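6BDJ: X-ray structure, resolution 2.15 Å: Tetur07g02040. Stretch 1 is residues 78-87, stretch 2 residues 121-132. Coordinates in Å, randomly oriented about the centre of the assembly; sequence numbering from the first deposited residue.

Stretch 1 78-87: KPIKGAKVYI
Stretch 2 121-132: GTQVTNENGTVT

Residues 84-87 and 121-124 form adjacent antiparallel strands whose axes approach to 4.6 Å, with 157° between their N-to-C directions. The first continues later in the chain; the second begins earlier. Phi/psi values run from -83/121 at Lys84 to -123/154 at Ile87, and from -164/169 at Gly121, the most extended residue, to -100/130 at Val124. The register pairs Lys84 with Val124, Val85 with Gln123, Tyr86 with Thr122 and Ile87 with Gly121, at CA-CA distances of 4.5, 5.3, 4.3 and 5.6 Å. The alternation is diagnostic: the wide pairs are hydrogen-bonded and the narrow ones are not. Val85 N donates to Gln123 O (2.8 Å, 170°) and Gln123 N returns to Val85 O (2.9 Å); Ile87 N donates to Gly121 O (2.9 Å) and Gly121 N to Ile87 O (3.1 Å). At the narrow pairs CA-H groups approach carbonyls, as in Thr122 CA to Val85 O (3.1 Å) and Tyr86 CA to Gly121 O (3.3 Å).

The ladder extends past the strands, with Thr125 N donating to Ala83 O (2.9 Å, 164°) and Gly82 N to Thr125 O (3.2 Å, 159°). Gly82 has phi/psi of 80/2, a positive phi that favours glycine. Residues Asn126 to Gly129 make a type I turn, with Glu127 at -59/-38 and Asn128 at -79/4, closed by Gly129 N to Asn126 O (3.1 Å). Asn126 N also donates to Thr130 O (3.2 Å), and Asn126 OD1 (chi1 p, 65°) accepts from Thr130 N at 3.0 Å. After the turn the chain re-enters a strand at 130-132.

Thr125, chi1 p (55°), makes the polar side-chain link of the contact. Its OG1 donates to Ile80 O (2.9 Å) and accepts from Ala83 N (2.9 Å, 141°), so one hydroxyl satisfies two backbone groups of the loop before the first strand. Gly82 N lies 3.0 Å from the same OG1, but at a poor angle for a bond.

Pro79, its ring C-gamma exo, packs against the turn, with CB 3.4 Å from Asn128 O. Gly129, at phi/psi 72/24, lets the loop come close: its CA makes a CA-H contact to Ile80 O at 3.3 Å, and an ideal CB there would sit 2.9 Å from Pro79 CB, a clash.

Side chains alternate between the sheet faces. Lys84, Tyr86, Thr122 and Val124 share one. Tyr86 (chi1 m, chi2 75°) lays its ring against Thr122 (chi1 m), whose CG2 stands 4.2 Å from the ring centroid and 3° off the normal, a CH-pi contact over the face. The aliphatic part of Lys84 (chi1 m, -89°; chi2 t) continues this layer, its CG 4.1 Å from both Thr122 CG2 and Val124 CG2.

On the face of Val85 and Ile87, Val85 (chi1 t) places CG2 4.0 Å from CG2 of Val131 (chi1 m) and 4.1 Å from CG2 of Thr125, a buried apolar cluster linking the first strand to the strand beyond the turn.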

# COMPACT_ATOMS: atom_id res chain seq x y z
N LYS A 78 11.73 11.90 14.98
CA LYS A 78 10.55 12.65 15.38
C LYS A 78 9.46 12.44 14.32
O LYS A 78 9.78 12.22 13.14
CB LYS A 78 10.87 14.15 15.49
N PRO A 79 8.17 12.50 14.71
CA PRO A 79 7.12 12.33 13.70
C PRO A 79 7.12 13.42 12.64
O PRO A 79 7.53 14.55 12.91
CB PRO A 79 5.82 12.38 14.52
CG PRO A 79 6.24 12.11 15.91
CD PRO A 79 7.61 12.68 16.05
N ILE A 80 6.68 13.07 11.44
CA ILE A 80 6.61 14.01 10.33
C ILE A 80 5.17 14.43 10.14
O ILE A 80 4.28 13.58 9.94
CB ILE A 80 7.11 13.39 9.01
CG1 ILE A 80 8.51 12.82 9.20
CG2 ILE A 80 7.12 14.46 7.92
CD1 ILE A 80 9.12 12.25 7.93
N LYS A 81 4.97 15.74 10.16
CA LYS A 81 3.67 16.35 10.06
C LYS A 81 3.50 16.92 8.65
O LYS A 81 4.50 17.35 8.00
CB LYS A 81 3.58 17.45 11.15
N GLY A 82 2.25 16.86 8.15
CA GLY A 82 1.94 17.43 6.82
C GLY A 82 2.29 16.61 5.58
O GLY A 82 2.07 17.09 4.46
N ALA A 83 2.82 15.40 5.76
CA ALA A 83 3.19 14.56 4.61
C ALA A 83 1.92 13.93 4.00
O ALA A 83 1.06 13.42 4.73
CB ALA A 83 4.15 13.45 5.05
N LYS A 84 1.80 13.98 2.67
CA LYS A 84 0.71 13.32 1.96
C LYS A 84 1.07 11.86 1.77
O LYS A 84 2.10 11.55 1.17
CB LYS A 84 0.45 13.97 0.60
CG LYS A 84 -0.54 15.12 0.66
CD LYS A 84 -0.40 16.07 -0.52
CE LYS A 84 -0.83 15.41 -1.82
NZ LYS A 84 -1.15 16.43 -2.86
N VAL A 85 0.23 10.96 2.29
CA VAL A 85 0.42 9.52 2.07
C VAL A 85 -0.65 9.02 1.12
O VAL A 85 -1.84 9.17 1.41
CB VAL A 85 0.26 8.73 3.36
CG1 VAL A 85 0.48 7.24 3.11
CG2 VAL A 85 1.21 9.27 4.42
N TYR A 86 -0.22 8.45 0.01
CA TYR A 86 -1.09 7.76 -0.90
C TYR A 86 -1.00 6.26 -0.71
O TYR A 86 0.09 5.72 -0.61
CB TYR A 86 -0.67 8.02 -2.33
CG TYR A 86 -0.68 9.45 -2.80
CD1 TYR A 86 0.32 10.33 -2.39
CD2 TYR A 86 -1.66 9.93 -3.68
CE1 TYR A 86 0.36 11.64 -2.84
CE2 TYR A 86 -1.63 11.25 -4.13
CZ TYR A 86 -0.60 12.09 -3.71
OH TYR A 86 -0.50 13.40 -4.14
N ILE A 87 -2.12 5.56 -0.72
CA ILE A 87 -2.12 4.12 -0.92
C ILE A 87 -2.97 3.73 -2.10
O ILE A 87 -3.88 4.46 -2.50
CB ILE A 87 -2.52 3.33 0.34
CG1 ILE A 87 -3.95 3.65 0.78
CG2 ILE A 87 -1.59 3.70 1.49
CD1 ILE A 87 -4.42 2.69 1.86
N GLY A 121 -6.49 6.07 -1.99
CA GLY A 121 -6.74 7.30 -1.24
C GLY A 121 -5.48 7.97 -0.76
O GLY A 121 -4.41 7.35 -0.80
N THR A 122 -5.65 9.19 -0.28
CA THR A 122 -4.61 10.01 0.27
C THR A 122 -5.02 10.48 1.64
O THR A 122 -6.18 10.83 1.84
CB THR A 122 -4.38 11.25 -0.60
OG1 THR A 122 -4.22 10.85 -1.96
CG2 THR A 122 -3.14 12.01 -0.15
N GLN A 123 -4.08 10.48 2.59
CA GLN A 123 -4.30 11.17 3.88
C GLN A 123 -3.03 11.95 4.29
O GLN A 123 -1.90 11.56 3.96
CB GLN A 123 -4.66 10.16 4.97
CG GLN A 123 -6.03 9.51 4.80
CD GLN A 123 -7.15 10.46 5.22
OE1 GLN A 123 -7.67 11.23 4.41
NE2 GLN A 123 -7.46 10.45 6.48
N VAL A 124 -3.23 13.04 5.00
CA VAL A 124 -2.16 13.94 5.38
C VAL A 124 -1.87 13.58 6.82
O VAL A 124 -2.82 13.47 7.62
CB VAL A 124 -2.65 15.41 5.29
CG1 VAL A 124 -1.57 16.40 5.78
CG2 VAL A 124 -3.07 15.73 3.86
N THR A 125 -0.58 13.37 7.14
CA THR A 125 -0.16 13.05 8.50
C THR A 125 -0.51 14.17 9.48
O THR A 125 -0.43 15.35 9.12
CB THR A 125 1.37 12.78 8.62
OG1 THR A 125 2.11 13.90 8.09
CG2 THR A 125 1.75 11.49 7.87
N ASN A 126 -0.89 13.78 10.70
CA ASN A 126 -1.22 14.71 11.79
C ASN A 126 0.05 15.10 12.59
O ASN A 126 1.16 14.83 12.14
CB ASN A 126 -2.34 14.11 12.67
CG ASN A 126 -1.94 12.83 13.40
OD1 ASN A 126 -0.77 12.44 13.48
ND2 ASN A 126 -2.96 12.16 13.94
N GLU A 127 -0.12 15.73 13.76
CA GLU A 127 1.02 16.14 14.60
C GLU A 127 1.85 14.93 14.97
O GLU A 127 3.08 15.00 15.00
CB GLU A 127 0.56 16.82 15.89
N ASN A 128 1.16 13.82 15.23
CA ASN A 128 1.78 12.56 15.63
C ASN A 128 2.41 11.72 14.49
O ASN A 128 2.88 10.62 14.74
CB ASN A 128 0.75 11.71 16.39
CG ASN A 128 0.41 12.29 17.75
OD1 ASN A 128 0.91 11.82 18.77
ND2 ASN A 128 -0.41 13.33 17.77
N GLY A 129 2.42 12.24 13.26
CA GLY A 129 2.97 11.49 12.10
C GLY A 129 2.11 10.32 11.62
O GLY A 129 2.62 9.39 10.97
N THR A 130 0.81 10.37 11.92
CA THR A 130 -0.10 9.24 11.71
C THR A 130 -1.16 9.55 10.65
O THR A 130 -1.69 10.68 10.59
CB THR A 130 -0.79 8.90 13.05
OG1 THR A 130 0.21 8.54 14.03
CG2 THR A 130 -1.80 7.75 12.90
N VAL A 131 -1.44 8.54 9.80
CA VAL A 131 -2.67 8.46 8.96
C VAL A 131 -3.33 7.11 9.17
O VAL A 131 -2.66 6.14 9.51
CB VAL A 131 -2.41 8.62 7.46
CG1 VAL A 131 -1.89 10.01 7.15
CG2 VAL A 131 -1.43 7.56 6.95
N THR A 132 -4.64 7.04 8.95
CA THR A 132 -5.38 5.80 9.02
C THR A 132 -6.29 5.71 7.82
O THR A 132 -6.98 6.69 7.47
CB THR A 132 -6.18 5.68 10.33
OG1 THR A 132 -5.26 5.68 11.42
CG2 THR A 132 -7.00 4.38 10.37